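Local coordinates for PA14 domain-containing protein (Clostridium clariflavum, PDB 6QDI) that probably senses plant-biomass polysaccharides outside the cell through tandem calcium-binding PA14 domains of a membrane-anchored RsgI-type anti-sigma factor, at residues A[8-14]-A[44-49]; A[66-72]-A[83-89]; A[75-81]-A[93-98]. All coordinates share one frame; numbering follows the deposited sequence.

Contact 1. Residues A[8-14]-A[44-49]; sequences YFDNIDL and SYSVRW. With CA (calcium ion), chain G.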
loop_
_atom_site.group_PDB
_atom_site.type_symbol
_atom_site.label_atom_id
_atom_site.label_comp_id
_atom_site.label_asym_id
_atom_site.label_seq_id
_atom_site.Cartn_x
_atom_site.Cartn_y
_atom_site.Cartn_z
ATOM N N TYR A 8 -7.468 4.028 0.809
ATOM C CA TYR A 8 -6.160 4.609 0.656
ATOM C C TYR A 8 -5.115 3.754 1.348
ATOM O O TYR A 8 -5.247 3.429 2.543
ATOM C CB TYR A 8 -6.142 6.061 1.266
ATOM C CG TYR A 8 -6.962 7.042 0.441
ATOM C CD1 TYR A 8 -8.356 7.016 0.450
ATOM C CD2 TYR A 8 -6.328 7.966 -0.358
ATOM C CE1 TYR A 8 -9.102 7.867 -0.337
ATOM C CE2 TYR A 8 -7.052 8.834 -1.167
ATOM C CZ TYR A 8 -8.436 8.772 -1.164
ATOM O OH TYR A 8 -9.111 9.673 -1.979
ATOM N N PHE A 9 -4.061 3.442 0.592
ATOM C CA PHE A 9 -3.021 2.504 0.991
ATOM C C PHE A 9 -1.684 3.208 1.062
ATOM O O PHE A 9 -1.371 4.083 0.241
ATOM C CB PHE A 9 -2.941 1.355 -0.019
ATOM C CG PHE A 9 -4.219 0.548 -0.091
ATOM C CD1 PHE A 9 -4.392 -0.567 0.710
ATOM C CD2 PHE A 9 -5.222 0.859 -0.994
ATOM C CE1 PHE A 9 -5.566 -1.305 0.651
ATOM C CE2 PHE A 9 -6.395 0.118 -1.047
ATOM C CZ PHE A 9 -6.536 -0.962 -0.226
ATOM N N ASP A 10 -0.863 2.786 2.009
ATOM C CA ASP A 10 0.404 3.434 2.305
ATOM C C ASP A 10 1.525 3.026 1.362
ATOM O O ASP A 10 2.607 3.558 1.479
ATOM C CB ASP A 10 0.856 3.141 3.753
ATOM C CG ASP A 10 1.118 4.388 4.610
ATOM O OD1 ASP A 10 0.905 5.490 4.205
ATOM O OD2 ASP A 10 1.391 4.209 5.852
ATOM N N ASN A 11 1.299 2.066 0.477
ATOM C CA ASN A 11 2.313 1.571 -0.459
ATOM C C ASN A 11 1.867 1.802 -1.899
ATOM O O ASN A 11 0.708 2.164 -2.153
ATOM C CB ASN A 11 2.531 0.060 -0.215
ATOM C CG ASN A 11 3.097 -0.194 1.151
ATOM O OD1 ASN A 11 3.959 0.542 1.623
ATOM N ND2 ASN A 11 2.691 -1.304 1.745
ATOM N N ILE A 12 2.739 1.531 -2.863
ATOM C CA ILE A 12 2.397 1.719 -4.294
ATOM C C ILE A 12 1.471 0.654 -4.851
ATOM O O ILE A 12 0.982 0.820 -5.963
ATOM C CB ILE A 12 3.643 1.782 -5.193
ATOM C CG1 ILE A 12 4.439 0.479 -5.219
ATOM C CG2 ILE A 12 4.539 2.960 -4.785
ATOM C CD1 ILE A 12 5.303 0.330 -6.443
ATOM N N ASP A 13 1.232 -0.427 -4.110
ATOM C CA ASP A 13 0.655 -1.663 -4.669
ATOM C C ASP A 13 -0.613 -2.074 -3.951
ATOM O O ASP A 13 -0.896 -3.275 -3.854
ATOM C CB ASP A 13 1.709 -2.779 -4.597
ATOM C CG ASP A 13 2.108 -3.155 -3.170
ATOM O OD1 ASP A 13 1.751 -2.375 -2.240
ATOM O OD2 ASP A 13 2.766 -4.197 -3.021
ATOM N N LEU A 14 -1.376 -1.120 -3.437
ATOM C CA LEU A 14 -2.699 -1.435 -2.853
ATOM C C LEU A 14 -2.549 -2.373 -1.663
ATOM O O LEU A 14 -3.407 -3.236 -1.414
ATOM C CB LEU A 14 -3.676 -1.939 -3.911
ATOM C CG LEU A 14 -3.844 -1.004 -5.113
ATOM C CD1 LEU A 14 -4.482 -1.764 -6.262
ATOM C CD2 LEU A 14 -4.618 0.240 -4.748
ATOM N N SER A 44 4.854 7.623 -1.940
ATOM C CA SER A 44 4.524 6.265 -2.412
ATOM C C SER A 44 3.189 5.832 -1.829
ATOM O O SER A 44 3.101 5.539 -0.633
ATOM C CB SER A 44 5.608 5.271 -2.084
ATOM O OG SER A 44 5.916 5.218 -0.724
ATOM N N TYR A 45 2.120 5.820 -2.625
ATOM C CA TYR A 45 0.798 5.501 -2.092
ATOM C C TYR A 45 -0.087 5.054 -3.225
ATOM O O TYR A 45 0.278 5.146 -4.400
ATOM C CB TYR A 45 0.193 6.702 -1.290
ATOM C CG TYR A 45 0.100 7.980 -2.079
ATOM C CD1 TYR A 45 -0.972 8.207 -2.921
ATOM C CD2 TYR A 45 1.086 8.963 -1.996
ATOM C CE1 TYR A 45 -1.067 9.396 -3.677
ATOM C CE2 TYR A 45 0.997 10.133 -2.738
ATOM C CZ TYR A 45 -0.072 10.327 -3.578
ATOM O OH TYR A 45 -0.183 11.466 -4.352
ATOM N N SER A 46 -1.251 4.526 -2.870
ATOM C CA SER A 46 -2.155 4.020 -3.895
ATOM C C SER A 46 -3.571 4.084 -3.352
ATOM O O SER A 46 -3.783 4.233 -2.132
ATOM C CB SER A 46 -1.738 2.604 -4.347
ATOM O OG SER A 46 -1.683 1.694 -3.240
ATOM N N VAL A 47 -4.545 4.025 -4.251
ATOM C CA VAL A 47 -5.949 4.184 -3.917
ATOM C C VAL A 47 -6.773 3.262 -4.771
ATOM O O VAL A 47 -6.500 3.076 -5.978
ATOM C CB VAL A 47 -6.421 5.653 -4.155
ATOM C CG1 VAL A 47 -7.793 5.853 -3.544
ATOM C CG2 VAL A 47 -5.440 6.667 -3.598
ATOM N N ARG A 48 -7.819 2.678 -4.165
ATOM C CA ARG A 48 -8.850 1.983 -4.916
ATOM C C ARG A 48 -10.187 2.658 -4.639
ATOM O O ARG A 48 -10.592 2.811 -3.486
ATOM C CB ARG A 48 -8.980 0.528 -4.541
ATOM C CG ARG A 48 -10.051 -0.209 -5.316
ATOM C CD ARG A 48 -10.213 -1.648 -4.893
ATOM N NE ARG A 48 -9.031 -2.431 -5.172
ATOM C CZ ARG A 48 -8.238 -2.990 -4.265
ATOM N NH1 ARG A 48 -8.395 -2.791 -2.986
ATOM N NH2 ARG A 48 -7.176 -3.703 -4.693
ATOM N N TRP A 49 -10.876 3.037 -5.713
ATOM C CA TRP A 49 -12.254 3.529 -5.627
ATOM C C TRP A 49 -13.221 2.484 -6.117
ATOM O O TRP A 49 -13.013 1.867 -7.178
ATOM C CB TRP A 49 -12.450 4.803 -6.461
ATOM C CG TRP A 49 -11.808 6.008 -5.875
ATOM C CD1 TRP A 49 -12.300 6.802 -4.903
ATOM C CD2 TRP A 49 -10.546 6.587 -6.245
ATOM N NE1 TRP A 49 -11.452 7.812 -4.623
ATOM C CE2 TRP A 49 -10.357 7.710 -5.439
ATOM C CE3 TRP A 49 -9.535 6.233 -7.177
ATOM C CZ2 TRP A 49 -9.232 8.493 -5.530
ATOM C CZ3 TRP A 49 -8.409 7.053 -7.261
ATOM C CH2 TRP A 49 -8.271 8.135 -6.431
HETATM CA CA CA G . 4.385 5.157 1.290
HETATM O O HOH W 1 2.658 6.486 2.239
HETATM O O HOH W 2 5.335 2.904 1.015
HETATM O O HOH W 3 -5.972 -4.188 -2.015
HETATM O O HOH W 4 4.620 4.389 3.639
#
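A calcium site closes one end of an antiparallel strand pair in the first PA14 domain, a beta-sandwich module, and D10 and S44 supply it from the two segments. The metal takes the backbone carbonyls D10 O (2.4 Å) and S44 O (2.3 Å) together with S44 OG. Three waters and the carboxylate of D42 complete the shell. The two carbonyl oxygens therefore converge as fellow ligands of one cation. D10 does not bind with its own carboxylate: OD1 instead accepts from a metal-bound water and from the backbone N of R40.

Away from the ion, F9 and S46 form an antiparallel hydrogen-bonded pair, with F9 N to S46 O at 2.9 Å and nearly straight (165°). Beyond F9 the chain leaves the strand and loops round S46, whose hydroxyl anchors it. With chi1 at 57°, S46 OG sits between the backbone N and the carbonyl carbon and reaches into the loop, donating to N11 O at 2.7 Å while accepting from L14 N at 2.8 Å. One buried hydroxyl thus satisfies a carbonyl and an amide of the turn. The outer side of this loop meets the second PA14 domain, where N11 bonds to D180 and N182 and D13 forms a salt bridge with R274.

On the opposite face of the strand pair, Y8 and V47 lie side by side in a non-hydrogen-bonded pair. V47 CG1 stands over the middle of the Y8 ring in a CH-pi contact, 3.8 Å from the centroid and 10° off the normal, and also overlies the rim of the W49 ring. Y8 OH and W49 NE1 converge on D23. R48, held at NE by E109, sends NH1 to a water, which in turn donates to L14 O at 2.8 Å.

Contact 2. Residues A[66-72]-A[83-89]; sequences SRDNGVR and KWDNLVG. With CA (calcium ion), chain D; EDO (1,2-ethanediol), chain C.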
loop_
_atom_site.group_PDB
_atom_site.type_symbol
_atom_site.label_atom_id
_atom_site.label_comp_id
_atom_site.label_asym_id
_atom_site.label_seq_id
_atom_site.Cartn_x
_atom_site.Cartn_y
_atom_site.Cartn_z
ATOM N N SER A 66 -6.580 11.251 -16.765
ATOM C CA SER A 66 -5.284 11.926 -16.606
ATOM C C SER A 66 -4.654 11.332 -15.360
ATOM O O SER A 66 -5.336 11.249 -14.327
ATOM C CB SER A 66 -5.513 13.438 -16.430
ATOM O OG SER A 66 -6.289 13.981 -17.474
ATOM N N ARG A 67 -3.386 10.908 -15.443
ATOM C CA ARG A 67 -2.812 10.121 -14.360
ATOM C C ARG A 67 -1.329 10.416 -14.171
ATOM O O ARG A 67 -0.555 10.528 -15.133
ATOM C CB ARG A 67 -2.975 8.621 -14.630
ATOM C CG ARG A 67 -2.214 8.128 -15.868
ATOM C CD ARG A 67 -2.416 6.691 -16.218
ATOM N NE ARG A 67 -1.595 6.292 -17.340
ATOM C CZ ARG A 67 -0.364 5.829 -17.274
ATOM N NH1 ARG A 67 0.242 5.450 -18.390
ATOM N NH2 ARG A 67 0.260 5.706 -16.098
ATOM N N ASP A 68 -0.938 10.369 -12.903
ATOM C CA ASP A 68 0.482 10.323 -12.512
ATOM C C ASP A 68 0.425 9.598 -11.178
ATOM O O ASP A 68 0.024 10.227 -10.208
ATOM C CB ASP A 68 1.056 11.715 -12.436
ATOM C CG ASP A 68 2.466 11.731 -11.965
ATOM O OD1 ASP A 68 2.955 10.684 -11.463
ATOM O OD2 ASP A 68 3.121 12.823 -12.060
ATOM N N ASN A 69 0.708 8.287 -11.059
ATOM C CA ASN A 69 1.247 7.411 -12.076
ATOM C C ASN A 69 0.207 6.429 -12.635
ATOM O O ASN A 69 -0.540 6.811 -13.539
ATOM C CB ASN A 69 2.490 6.683 -11.528
ATOM C CG ASN A 69 3.632 7.647 -11.312
ATOM O OD1 ASN A 69 3.874 8.104 -10.187
ATOM N ND2 ASN A 69 4.254 8.060 -12.413
ATOM N N GLY A 70 0.140 5.206 -12.150
ATOM C CA GLY A 70 -0.642 4.183 -12.841
ATOM C C GLY A 70 -2.123 4.210 -12.523
ATOM O O GLY A 70 -2.535 4.599 -11.432
ATOM N N VAL A 71 -2.928 3.751 -13.490
ATOM C CA VAL A 71 -4.368 3.573 -13.316
ATOM C C VAL A 71 -4.844 2.312 -13.994
ATOM O O VAL A 71 -4.364 1.961 -15.094
ATOM C CB VAL A 71 -5.162 4.787 -13.857
ATOM C CG1 VAL A 71 -6.648 4.493 -14.119
ATOM C CG2 VAL A 71 -4.957 5.999 -12.969
ATOM N N ARG A 72 -5.832 1.664 -13.378
ATOM C CA ARG A 72 -6.689 0.680 -14.032
ATOM C C ARG A 72 -8.122 1.101 -13.768
ATOM O O ARG A 72 -8.489 1.389 -12.645
ATOM C CB ARG A 72 -6.451 -0.749 -13.511
ATOM C CG ARG A 72 -5.113 -1.341 -13.963
ATOM C CD ARG A 72 -5.012 -2.828 -13.833
ATOM N NE ARG A 72 -3.755 -3.380 -14.388
ATOM C CZ ARG A 72 -2.733 -3.864 -13.671
ATOM N NH1 ARG A 72 -2.752 -3.802 -12.306
ATOM N NH2 ARG A 72 -1.667 -4.377 -14.313
ATOM N N LYS A 83 -3.488 0.791 -17.540
ATOM C CA LYS A 83 -2.310 1.660 -17.660
ATOM C C LYS A 83 -1.565 1.738 -16.333
ATOM O O LYS A 83 -1.320 2.809 -15.784
ATOM C CB LYS A 83 -2.708 3.045 -18.196
ATOM C CG LYS A 83 -3.256 3.014 -19.632
ATOM C CD LYS A 83 -2.166 2.725 -20.657
ATOM C CE LYS A 83 -2.815 2.526 -21.995
ATOM N NZ LYS A 83 -1.868 2.186 -23.040
ATOM N N TRP A 84 -1.173 0.567 -15.845
ATOM C CA TRP A 84 -0.564 0.412 -14.515
ATOM C C TRP A 84 0.942 0.524 -14.657
ATOM O O TRP A 84 1.671 -0.445 -14.573
ATOM C CB TRP A 84 -0.987 -0.903 -13.918
ATOM C CG TRP A 84 -0.760 -1.048 -12.456
ATOM C CD1 TRP A 84 0.147 -1.871 -11.845
ATOM C CD2 TRP A 84 -1.479 -0.394 -11.405
ATOM N NE1 TRP A 84 0.018 -1.774 -10.487
ATOM C CE2 TRP A 84 -0.964 -0.868 -10.182
ATOM C CE3 TRP A 84 -2.517 0.540 -11.377
ATOM C CZ2 TRP A 84 -1.483 -0.472 -8.942
ATOM C CZ3 TRP A 84 -3.015 0.961 -10.162
ATOM C CH2 TRP A 84 -2.500 0.453 -8.938
ATOM N N ASP A 85 1.407 1.743 -14.897
ATOM C CA ASP A 85 2.820 1.957 -15.206
ATOM C C ASP A 85 3.270 3.314 -14.688
ATOM O O ASP A 85 2.463 4.110 -14.188
ATOM C CB ASP A 85 3.120 1.723 -16.694
ATOM C CG ASP A 85 2.405 2.709 -17.571
ATOM O OD1 ASP A 85 2.483 3.930 -17.309
ATOM O OD2 ASP A 85 1.757 2.255 -18.546
ATOM N N ASN A 86 4.594 3.536 -14.793
ATOM C CA ASN A 86 5.205 4.746 -14.230
ATOM C C ASN A 86 5.226 5.933 -15.106
ATOM O O ASN A 86 5.786 6.958 -14.719
ATOM C CB ASN A 86 6.603 4.406 -13.746
ATOM C CG ASN A 86 6.541 3.521 -12.535
ATOM O OD1 ASN A 86 6.099 3.962 -11.515
ATOM N ND2 ASN A 86 6.880 2.264 -12.666
ATOM N N LEU A 87 4.638 5.848 -16.286
ATOM C CA LEU A 87 4.555 6.995 -17.117
ATOM C C LEU A 87 3.549 7.994 -16.465
ATOM O O LEU A 87 2.829 7.730 -15.426
ATOM C CB LEU A 87 4.126 6.590 -18.524
ATOM C CG LEU A 87 4.989 5.541 -19.217
ATOM C CD1 LEU A 87 4.378 5.158 -20.557
ATOM C CD2 LEU A 87 6.404 6.096 -19.385
ATOM N N VAL A 88 3.465 9.127 -17.127
ATOM C CA VAL A 88 2.401 10.105 -16.903
ATOM C C VAL A 88 1.523 10.064 -18.134
ATOM O O VAL A 88 2.013 10.192 -19.268
ATOM C CB VAL A 88 2.986 11.491 -16.662
ATOM C CG1 VAL A 88 1.885 12.532 -16.601
ATOM C CG2 VAL A 88 3.815 11.477 -15.360
ATOM N N GLY A 89 0.220 9.856 -17.923
ATOM C CA GLY A 89 -0.716 9.693 -19.032
ATOM C C GLY A 89 -1.721 10.811 -19.046
ATOM O O GLY A 89 -2.413 11.061 -18.087
HETATM CA CA CA D . 4.358 10.442 -9.625
HETATM C C1 EDO C . 6.377 11.992 -11.767
HETATM O O1 EDO C . 5.403 12.373 -10.772
HETATM C C2 EDO C . 7.174 10.776 -11.256
HETATM O O2 EDO C . 6.226 9.760 -11.077
#
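D85 OD1 is gripped by three N-H donors. R67 NH1 reaches it at 2.9 Å on the syn side of the carboxylate, R67 NH2 at 3.1 Å from above the carboxylate plane, and L87 N arrives on the anti side, making an Asx turn. Both guanidinium nitrogens thus meet a single oxygen end-on, with the guanidinium and carboxylate planes 65° apart, an arrangement that would concentrate negative charge on OD1. The R67 side chain runs extended from CG to NE, and its group is fixed by NH2 to N69 O at 2.9 Å and by a salt bridge from NE to E92. K83 O lies over one guanidinium face and G89 over the other.

The backbones pair at two places, R67 with G89 and V71 with K83, each pair exchanging two hydrogen bonds; K83 N meets V71 O at 2.8 Å. Between these pairs the 66-72 chain makes a cis peptide from D68 to N69 and a classic bulge at N69 and G70 opposite F111. The cis-linked pair resembles the Asp-cis-Asp motif of PA14 lectins; D68 OD1 binds calcium at 2.3 Å and N69 OD1 at 2.5 Å, with N112, T114 and N116 completing the protein ligands. Both hydroxyls of an ethanediol, probably from the crystallisation liquor, bind the metal, as a sugar diol might. N69 ND2 donates to O2 of the ethanediol at 2.9 Å and, weakly, to L87 O.

At the far end the R72 guanidinium lies flat on W84 in a cation-pi stack, centres 4.2 Å apart and planes at 17°, while NE bonds to D82.

Contact 3. Residues A[75-81]-A[93-98]; sequences IDNKLII and MGKIYL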
loop_
_atom_site.group_PDB
_atom_site.type_symbol
_atom_site.label_atom_id
_atom_site.label_comp_id
_atom_site.label_asym_id
_atom_site.label_seq_id
_atom_site.Cartn_x
_atom_site.Cartn_y
_atom_site.Cartn_z
ATOM N N ILE A 75 -15.292 -0.639 -15.827
ATOM C CA ILE A 75 -16.688 -0.202 -15.855
ATOM C C ILE A 75 -17.488 -1.445 -16.225
ATOM O O ILE A 75 -17.134 -2.127 -17.167
ATOM C CB ILE A 75 -16.945 0.913 -16.902
ATOM C CG1 ILE A 75 -16.106 2.175 -16.633
ATOM C CG2 ILE A 75 -18.439 1.225 -16.963
ATOM C CD1 ILE A 75 -16.508 2.932 -15.397
ATOM N N ASP A 76 -18.537 -1.744 -15.476
ATOM C CA ASP A 76 -19.346 -2.934 -15.715
ATOM C C ASP A 76 -18.489 -4.194 -15.709
ATOM O O ASP A 76 -18.703 -5.138 -16.489
ATOM C CB ASP A 76 -20.110 -2.826 -17.040
ATOM C CG ASP A 76 -21.172 -3.917 -17.210
ATOM O OD1 ASP A 76 -21.775 -4.321 -16.197
ATOM O OD2 ASP A 76 -21.390 -4.338 -18.343
ATOM N N ASN A 77 -17.475 -4.202 -14.856
ATOM C CA ASN A 77 -16.543 -5.305 -14.711
ATOM C C ASN A 77 -15.698 -5.577 -15.949
ATOM O O ASN A 77 -15.027 -6.626 -16.037
ATOM C CB ASN A 77 -17.246 -6.542 -14.159
ATOM C CG ASN A 77 -17.969 -6.219 -12.863
ATOM O OD1 ASN A 77 -17.348 -5.923 -11.863
ATOM N ND2 ASN A 77 -19.316 -6.197 -12.907
ATOM N N LYS A 78 -15.597 -4.610 -16.859
ATOM C CA LYS A 78 -14.741 -4.715 -18.000
ATOM C C LYS A 78 -13.576 -3.742 -17.775
ATOM O O LYS A 78 -13.806 -2.537 -17.522
ATOM C CB LYS A 78 -15.471 -4.374 -19.281
ATOM C CG LYS A 78 -14.586 -4.516 -20.508
ATOM C CD LYS A 78 -15.322 -4.334 -21.844
ATOM C CE LYS A 78 -16.074 -5.564 -22.307
ATOM N NZ LYS A 78 -15.229 -6.769 -22.614
ATOM N N LEU A 79 -12.332 -4.222 -17.902
ATOM C CA LEU A 79 -11.151 -3.363 -17.767
ATOM C C LEU A 79 -10.995 -2.586 -19.061
ATOM O O LEU A 79 -10.560 -3.124 -20.067
ATOM C CB LEU A 79 -9.941 -4.248 -17.483
ATOM C CG LEU A 79 -8.597 -3.574 -17.290
ATOM C CD1 LEU A 79 -8.626 -2.508 -16.192
ATOM C CD2 LEU A 79 -7.525 -4.620 -16.988
ATOM N N ILE A 80 -11.318 -1.298 -19.033
ATOM C CA ILE A 80 -11.322 -0.482 -20.250
ATOM C C ILE A 80 -10.129 0.455 -20.343
ATOM O O ILE A 80 -9.849 0.924 -21.417
ATOM C CB ILE A 80 -12.634 0.297 -20.440
ATOM C CG1 ILE A 80 -12.893 1.317 -19.333
ATOM C CG2 ILE A 80 -13.791 -0.668 -20.627
ATOM C CD1 ILE A 80 -13.999 2.296 -19.666
ATOM N N ILE A 81 -9.434 0.737 -19.233
ATOM C CA ILE A 81 -8.173 1.454 -19.260
ATOM C C ILE A 81 -7.196 0.663 -18.389
ATOM O O ILE A 81 -7.423 0.526 -17.191
ATOM C CB ILE A 81 -8.286 2.923 -18.765
ATOM C CG1 ILE A 81 -9.219 3.724 -19.665
ATOM C CG2 ILE A 81 -6.907 3.565 -18.720
ATOM C CD1 ILE A 81 -9.525 5.130 -19.184
ATOM N N MET A 93 -7.886 6.774 -22.715
ATOM C CA MET A 93 -9.314 6.635 -22.981
ATOM C C MET A 93 -9.721 5.177 -23.083
ATOM O O MET A 93 -8.957 4.321 -23.498
ATOM C CB MET A 93 -9.719 7.319 -24.289
ATOM C CG MET A 93 -9.557 8.825 -24.303
ATOM S SD MET A 93 -9.878 9.629 -25.880
ATOM C CE MET A 93 -8.358 9.266 -26.744
ATOM N N GLY A 94 -10.963 4.935 -22.693
ATOM C CA GLY A 94 -11.607 3.649 -22.954
ATOM C C GLY A 94 -13.084 3.913 -23.225
ATOM O O GLY A 94 -13.671 4.860 -22.687
ATOM N N LYS A 95 -13.688 3.055 -24.053
ATOM C CA LYS A 95 -15.082 3.239 -24.469
ATOM C C LYS A 95 -15.910 2.038 -24.053
ATOM O O LYS A 95 -15.389 0.901 -24.031
ATOM C CB LYS A 95 -15.149 3.421 -25.986
ATOM C CG LYS A 95 -14.512 4.717 -26.460
ATOM C CD LYS A 95 -14.816 4.996 -27.914
ATOM C CE LYS A 95 -13.885 4.235 -28.817
ATOM N NZ LYS A 95 -13.908 4.859 -30.168
ATOM N N ILE A 96 -17.186 2.282 -23.762
ATOM C CA ILE A 96 -18.124 1.200 -23.420
ATOM C C ILE A 96 -19.565 1.687 -23.610
ATOM O O ILE A 96 -19.888 2.839 -23.267
ATOM C CB ILE A 96 -17.904 0.692 -21.972
ATOM C CG1 ILE A 96 -18.798 -0.520 -21.664
ATOM C CG2 ILE A 96 -18.050 1.798 -20.951
ATOM C CD1 ILE A 96 -18.333 -1.260 -20.435
ATOM N N TYR A 97 -20.411 0.841 -24.192
ATOM C CA TYR A 97 -21.821 1.125 -24.340
ATOM C C TYR A 97 -22.551 0.900 -23.021
ATOM O O TYR A 97 -22.392 -0.149 -22.414
ATOM C CB TYR A 97 -22.419 0.224 -25.410
ATOM C CG TYR A 97 -23.825 0.610 -25.679
ATOM C CD1 TYR A 97 -24.103 1.670 -26.511
ATOM C CD2 TYR A 97 -24.857 -0.017 -25.035
ATOM C CE1 TYR A 97 -25.383 2.064 -26.740
ATOM C CE2 TYR A 97 -26.153 0.377 -25.256
ATOM C CZ TYR A 97 -26.392 1.439 -26.102
ATOM O OH TYR A 97 -27.667 1.873 -26.395
ATOM N N LEU A 98 -23.346 1.875 -22.581
ATOM C CA LEU A 98 -24.107 1.787 -21.345
ATOM C C LEU A 98 -25.554 2.178 -21.625
ATOM O O LEU A 98 -25.824 2.904 -22.588
ATOM C CB LEU A 98 -23.507 2.654 -20.252
ATOM C CG LEU A 98 -22.017 2.441 -19.934
ATOM C CD1 LEU A 98 -21.538 3.512 -18.985
ATOM C CD2 LEU A 98 -21.798 1.088 -19.311
#
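The flat groups that meet here are peptide units, and the M93-G94 peptide carries I81 on one of its faces. I81 CG1 lies over that plane, 3.7 Å from both M93 C and G94 N, and CD1 follows beside it. A second peptide, I75-D76, is met from above its plane: I96 CD1 comes down on I75 O at 3.6 Å. That oxygen already accepts from K78 N, the bond that closes the type I' turn of the hairpin. I96 reaches it with an extended chain, CG1 anti to the backbone N and CD1 continuing outward to pass D76 CB.

Much of the rest is packing between methyl groups. I75 CG2 touches I96 CG2 at 4.0 Å and L98 CD2 at 4.1 Å, both from the same side, while I80 CD1 approaches I96 CG2 at 4.3 Å. I80 and I81, both opposite L73, form a classic beta bulge, and both touch segment 93-98, consistent with the bulge turning them to the same side.

The axes of the short segments 78-81 and 93-98 approach to 5.6 Å, with their N-to-C directions 141° apart. The two sheets come unusually close at G94, which has no side chain and whose CA makes a CA-H...O contact with I80 O at 3.6 Å, yet no backbone hydrogen bonds join the segments. Strand 78-83 pairs with 71-75 in one sheet, whereas 93-98 pairs with 59-68 in the other, through G94 with F63 and I96 with Y61. F63 and I65 extend the packing around I80 and I81, and I106 and Y104 flank I75 and L98.

Overall arrangement
All three contacts lie in the first PA14 domain. Contact 1 closes along the chain before contact 2 opens, whereas the segments of contacts 2 and 3 alternate. The centre of contact 2 lies about 13 Å from that of contact 1 and about 17 Å from that of contact 3; contacts 1 and 3 are about 22 Å apart, centre to centre. L14 CD1 touches W84 CH2 at 4.0 Å, and R72 CB touches L79 CD1 at 3.9 Å, so contact 2 joins the others. Contact 1 lies within one sheet, contact 2 involves both, and contact 3 packs them together. Contact 1's calcium sits at the junction of the tandem domains; contact 2's, open to a diol, is the likelier sugar-binding site.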